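Local coordinates for phosphoenolpyruvate--protein phosphotransferase (Escherichia coli, PDB 5T12), which probably transfers the phosphoryl group of phosphoenolpyruvate to the carrier protein NPr in the nitrogen-metabolic phosphotransferase system, seen here as its N-terminal domain, EIN(Ntr), at residues E15-A20 against F154-D159; V177-G182 against T199-D204. The protein carries 1 engineered substitution. One frame throughout, in Å; residues are numbered along the deposited sequence.

Both contacts join neighbouring parallel strands of one mixed sheet in the alpha/beta part of the protein. They share that sheet through strand 154-158, which belongs to contact 1 and lies next to strand 174-179 of contact 2. Contact 1 brings together strands separated by the long helical excursion between residues 20 and 154; contact 2 ties up a short beta-alpha-beta unit. Contact 1 is partly buried, centred on an edge-to-face pair of Trp17 and Phe154 on one face of the sheet, with aliphatic side chains on the other. Contact 2 is more deeply buried along its strands, where valines dominate, but frays into an exposed turn at Arg180 and Gly202, where the one cross-bond, Ala203 N to Val179 O, is weak.

Contact 1. Residues E15-A20 against F154-D159; sequences EGWQDA and FILVAD
Trp17 holds CG anti to its backbone N (chi1 -171°), while Phe154 puts CG between its own N and carbonyl carbon (chi1 62°). The two side chains lie side by side, pointing the same way from adjacent strands. The strands run parallel in the mixed sheet of the alpha/beta subdomain, the swivelling phosphohistidine domain of PEP-utilising enzymes, and are brought together across a mostly helical excursion of the chain. The rings form an edge-to-face pair, Trp17 giving the edge and Phe154 the face, with planes at 55° and Phe154 CE2 3.8 Å from Trp17 CE3. Trp17 CB also packs 3.8 Å from Phe154 CD2. Trp150 and His211 add further ring contacts to Trp17, making an aromatic cluster on this side of the sheet. Leu156 lies on the same side, its CD1 4.4 Å from Trp17 CE3. Three backbone bonds hold the pair together: Ile155 N to Glu15 O at 2.9 Å, Trp17 N to Ile155 O at 3.0 Å, and Val157 N to Trp17 O at 3.1 Å. On the opposite face Val157 and Ile155 meet Leu215 of strand 214-218, and Gln18 CB lies 3.8 Å from Val157 CG2. That same methyl, CG2 of Val157, presses to 3.4 Å from Trp17 O.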
loop_
_atom_site.group_PDB
_atom_site.type_symbol
_atom_site.label_atom_id
_atom_site.label_comp_id
_atom_site.label_asym_id
_atom_site.label_seq_id
_atom_site.Cartn_x
_atom_site.Cartn_y
_atom_site.Cartn_z
ATOM N N GLU A 15 -11.936 -6.152 11.419
ATOM C CA GLU A 15 -12.501 -7.041 10.414
ATOM C C GLU A 15 -11.471 -7.332 9.329
ATOM O O GLU A 15 -10.723 -6.447 8.908
ATOM C CB GLU A 15 -13.755 -6.407 9.808
ATOM C CG GLU A 15 -14.054 -6.800 8.370
ATOM C CD GLU A 15 -15.067 -5.878 7.717
ATOM O OE1 GLU A 15 -15.548 -4.949 8.398
ATOM O OE2 GLU A 15 -15.380 -6.078 6.525
ATOM N N GLY A 16 -11.424 -8.587 8.885
ATOM C CA GLY A 16 -10.533 -8.953 7.796
ATOM C C GLY A 16 -11.065 -8.456 6.460
ATOM O O GLY A 16 -12.269 -8.466 6.202
ATOM N N TRP A 17 -10.146 -8.015 5.604
ATOM C CA TRP A 17 -10.505 -7.465 4.301
ATOM C C TRP A 17 -9.526 -7.975 3.256
ATOM O O TRP A 17 -8.327 -7.693 3.336
ATOM C CB TRP A 17 -10.510 -5.932 4.330
ATOM C CG TRP A 17 -11.069 -5.309 3.085
ATOM C CD1 TRP A 17 -12.381 -5.253 2.714
ATOM C CD2 TRP A 17 -10.331 -4.647 2.049
ATOM N NE1 TRP A 17 -12.506 -4.603 1.511
ATOM C CE2 TRP A 17 -11.263 -4.220 1.081
ATOM C CE3 TRP A 17 -8.975 -4.378 1.844
ATOM C CZ2 TRP A 17 -10.881 -3.536 -0.072
ATOM C CZ3 TRP A 17 -8.598 -3.698 0.700
ATOM C CH2 TRP A 17 -9.547 -3.287 -0.245
ATOM N N GLN A 18 -10.037 -8.722 2.282
ATOM C CA GLN A 18 -9.247 -9.211 1.160
ATOM C C GLN A 18 -9.539 -8.367 -0.072
ATOM O O GLN A 18 -10.703 -8.197 -0.451
ATOM C CB GLN A 18 -9.552 -10.680 0.865
ATOM C CG GLN A 18 -8.820 -11.226 -0.357
ATOM C CD GLN A 18 -9.486 -12.458 -0.940
ATOM O OE1 GLN A 18 -10.694 -12.650 -0.800
ATOM N NE2 GLN A 18 -8.699 -13.300 -1.601
ATOM N N ASP A 19 -8.483 -7.843 -0.693
ATOM C CA ASP A 19 -8.609 -7.095 -1.941
ATOM C C ASP A 19 -8.218 -8.024 -3.086
ATOM O O ASP A 19 -7.089 -8.017 -3.578
ATOM C CB ASP A 19 -7.748 -5.839 -1.913
ATOM C CG ASP A 19 -7.850 -5.037 -3.196
ATOM O OD1 ASP A 19 -8.952 -4.990 -3.782
ATOM O OD2 ASP A 19 -6.827 -4.461 -3.622
ATOM N N ALA A 20 -9.181 -8.840 -3.510
ATOM C CA ALA A 20 -8.979 -9.769 -4.612
ATOM C C ALA A 20 -9.215 -9.132 -5.975
ATOM O O ALA A 20 -9.466 -9.855 -6.947
ATOM C CB ALA A 20 -9.882 -10.994 -4.441
ATOM N N PHE A 154 -9.737 -2.126 9.216
ATOM C CA PHE A 154 -9.629 -3.477 8.688
ATOM C C PHE A 154 -8.201 -3.983 8.812
ATOM O O PHE A 154 -7.249 -3.209 8.945
ATOM C CB PHE A 154 -10.097 -3.559 7.225
ATOM C CG PHE A 154 -9.281 -2.730 6.269
ATOM C CD1 PHE A 154 -9.633 -1.419 5.997
ATOM C CD2 PHE A 154 -8.180 -3.271 5.621
ATOM C CE1 PHE A 154 -8.893 -0.657 5.111
ATOM C CE2 PHE A 154 -7.437 -2.512 4.735
ATOM C CZ PHE A 154 -7.795 -1.205 4.480
ATOM N N ILE A 155 -8.075 -5.307 8.773
ATOM C CA ILE A 155 -6.792 -5.995 8.704
ATOM C C ILE A 155 -6.672 -6.593 7.310
ATOM O O ILE A 155 -7.511 -7.407 6.903
ATOM C CB ILE A 155 -6.667 -7.081 9.782
ATOM C CG1 ILE A 155 -6.677 -6.452 11.176
ATOM C CG2 ILE A 155 -5.409 -7.911 9.561
ATOM C CD1 ILE A 155 -6.805 -7.456 12.301
ATOM N N LEU A 156 -5.640 -6.187 6.576
ATOM C CA LEU A 156 -5.435 -6.692 5.225
ATOM C C LEU A 156 -5.050 -8.165 5.274
ATOM O O LEU A 156 -4.088 -8.541 5.950
ATOM C CB LEU A 156 -4.357 -5.881 4.511
ATOM C CG LEU A 156 -3.913 -6.416 3.147
ATOM C CD1 LEU A 156 -5.056 -6.370 2.142
ATOM C CD2 LEU A 156 -2.705 -5.647 2.631
ATOM N N VAL A 157 -5.807 -8.998 4.565
ATOM C CA VAL A 157 -5.480 -10.407 4.382
ATOM C C VAL A 157 -5.192 -10.629 2.905
ATOM O O VAL A 157 -5.961 -10.192 2.041
ATOM C CB VAL A 157 -6.609 -11.328 4.879
ATOM C CG1 VAL A 157 -6.663 -11.318 6.397
ATOM C CG2 VAL A 157 -7.951 -10.905 4.300
ATOM N N ALA A 158 -4.076 -11.293 2.617
ATOM C CA ALA A 158 -3.658 -11.490 1.239
ATOM C C ALA A 158 -2.661 -12.635 1.181
ATOM O O ALA A 158 -2.094 -13.046 2.198
ATOM C CB ALA A 158 -3.050 -10.214 0.649
ATOM N N ASP A 159 -2.460 -13.147 -0.033
ATOM C CA ASP A 159 -1.483 -14.205 -0.249
ATOM C C ASP A 159 -0.078 -13.651 -0.442
ATOM O O ASP A 159 0.896 -14.303 -0.054
ATOM C CB ASP A 159 -1.888 -15.046 -1.459
ATOM C CG ASP A 159 -2.132 -14.202 -2.693
ATOM O OD1 ASP A 159 -2.405 -12.992 -2.540
ATOM O OD2 ASP A 159 -2.049 -14.743 -3.814
#

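Contact 2. Residues V177-G182 against T199-D204; sequences VVVRDG and TVMGAD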
loop_
_atom_site.group_PDB
_atom_site.type_symbol
_atom_site.label_atom_id
_atom_site.label_comp_id
_atom_site.label_asym_id
_atom_site.label_seq_id
_atom_site.Cartn_x
_atom_site.Cartn_y
_atom_site.Cartn_z
ATOM N N VAL A 177 -1.908 -6.347 8.977
ATOM C CA VAL A 177 -1.726 -7.093 7.735
ATOM C C VAL A 177 -1.430 -8.549 8.075
ATOM O O VAL A 177 -0.704 -8.840 9.033
ATOM C CB VAL A 177 -0.594 -6.498 6.867
ATOM C CG1 VAL A 177 -0.493 -7.235 5.538
ATOM C CG2 VAL A 177 -0.810 -5.010 6.631
ATOM N N VAL A 178 -2.000 -9.463 7.293
ATOM C CA VAL A 178 -1.753 -10.895 7.432
ATOM C C VAL A 178 -1.443 -11.456 6.054
ATOM O O VAL A 178 -2.291 -11.410 5.154
ATOM C CB VAL A 178 -2.947 -11.638 8.051
ATOM C CG1 VAL A 178 -2.656 -13.135 8.099
ATOM C CG2 VAL A 178 -3.245 -11.101 9.439
ATOM N N VAL A 179 -0.240 -11.995 5.887
ATOM C CA VAL A 179 0.190 -12.554 4.613
ATOM C C VAL A 179 0.393 -14.057 4.772
ATOM O O VAL A 179 0.950 -14.517 5.776
ATOM C CB VAL A 179 1.465 -11.860 4.098
ATOM C CG1 VAL A 179 1.566 -12.032 2.596
ATOM C CG2 VAL A 179 1.438 -10.380 4.451
ATOM N N ARG A 180 -0.087 -14.824 3.783
ATOM C CA ARG A 180 0.039 -16.279 3.774
ATOM C C ARG A 180 1.363 -16.730 3.151
ATOM O O ARG A 180 2.096 -17.517 3.757
ATOM C CB ARG A 180 -1.155 -16.915 3.050
ATOM C CG ARG A 180 -1.065 -18.435 2.974
ATOM C CD ARG A 180 -1.981 -19.007 1.914
ATOM N NE ARG A 180 -2.435 -20.353 2.253
ATOM C CZ ARG A 180 -2.014 -21.458 1.649
ATOM N NH1 ARG A 180 -1.128 -21.380 0.665
ATOM N NH2 ARG A 180 -2.481 -22.641 2.024
ATOM N N ASP A 181 1.736 -16.235 1.980
ATOM C CA ASP A 181 3.123 -16.363 1.549
ATOM C C ASP A 181 3.788 -14.996 1.667
ATOM O O ASP A 181 3.282 -14.019 1.100
ATOM C CB ASP A 181 3.242 -16.868 0.106
ATOM C CG ASP A 181 2.401 -18.099 -0.175
ATOM O OD1 ASP A 181 2.193 -18.907 0.747
ATOM O OD2 ASP A 181 1.956 -18.269 -1.338
ATOM N N GLY A 182 4.880 -14.916 2.432
ATOM C CA GLY A 182 5.711 -13.721 2.409
ATOM C C GLY A 182 7.098 -14.005 2.943
ATOM O O GLY A 182 7.382 -15.096 3.440
ATOM N N THR A 199 2.067 -6.846 11.622
ATOM C CA THR A 199 2.068 -7.664 10.416
ATOM C C THR A 199 2.565 -9.062 10.746
ATOM O O THR A 199 3.563 -9.220 11.455
ATOM C CB THR A 199 2.940 -7.026 9.326
ATOM O OG1 THR A 199 2.360 -5.779 8.921
ATOM C CG2 THR A 199 3.050 -7.942 8.114
ATOM N N VAL A 200 1.866 -10.068 10.224
ATOM C CA VAL A 200 2.224 -11.467 10.405
ATOM C C VAL A 200 2.293 -12.123 9.030
ATOM O O VAL A 200 1.528 -11.768 8.125
ATOM C CB VAL A 200 1.220 -12.181 11.341
ATOM C CG1 VAL A 200 -0.072 -12.528 10.615
ATOM C CG2 VAL A 200 1.845 -13.398 11.975
ATOM N N MET A 201 3.232 -13.053 8.859
ATOM C CA MET A 201 3.494 -13.650 7.554
ATOM C C MET A 201 3.664 -15.157 7.692
ATOM O O MET A 201 3.700 -15.704 8.797
ATOM C CB MET A 201 4.737 -13.041 6.892
ATOM C CG MET A 201 4.579 -11.594 6.449
ATOM S SD MET A 201 6.074 -10.954 5.668
ATOM C CE MET A 201 5.535 -9.319 5.179
ATOM N N GLY A 202 3.776 -15.824 6.544
ATOM C CA GLY A 202 3.965 -17.267 6.516
ATOM C C GLY A 202 2.869 -18.045 7.208
ATOM O O GLY A 202 3.118 -19.144 7.712
ATOM N N ALA A 203 1.655 -17.507 7.229
ATOM C CA ALA A 203 0.559 -18.045 8.023
ATOM C C ALA A 203 -0.318 -18.945 7.163
ATOM O O ALA A 203 -0.856 -18.501 6.144
ATOM C CB ALA A 203 -0.276 -16.910 8.611
ATOM N N ASP A 204 -0.470 -20.203 7.583
ATOM C CA ASP A 204 -1.462 -21.079 6.973
ATOM C C ASP A 204 -2.831 -20.423 7.085
ATOM O O ASP A 204 -3.422 -20.377 8.168
ATOM C CB ASP A 204 -1.458 -22.461 7.635
ATOM C CG ASP A 204 -0.163 -23.215 7.399
ATOM O OD1 ASP A 204 0.571 -22.857 6.454
ATOM O OD2 ASP A 204 0.120 -24.168 8.154
#
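Val177 O accepts Val200 N at 3.1 Å, and Val200 O accepts Val179 N at 2.9 Å. These bonds join the two parallel strands of a beta-alpha-beta crossover whose helix, 187-195, packs on Thr199 and Met201. Beyond the strand ends the pairing loosens: Val179 O takes a weak bond from Ala203 N at 3.4 Å. Gly202 N comes as close as 3.2 Å to that oxygen, but at too poor an angle to bond. Val178 turns its own N and O to the other neighbour, strand 154-158, through Leu156 and Ala158. The hydroxyl of Thr199 is satisfied by Ile197 O, and its OG1 lies against Val177 CB. On one face of the sheet, the Val178 and Val200 side chains lie side by side, pointing the same way; with chi1 at 78°, Val200 CG1 sits between its backbone N and carbonyl carbon, 3.7 Å from both methyls of Val178. Met201 CG packs 3.9 Å from Val179 CB. At the exposed end the extended Arg180 side chain reaches Ile205 O through a weak NE bond, while its CG rests 3.2 Å from Ala203 O.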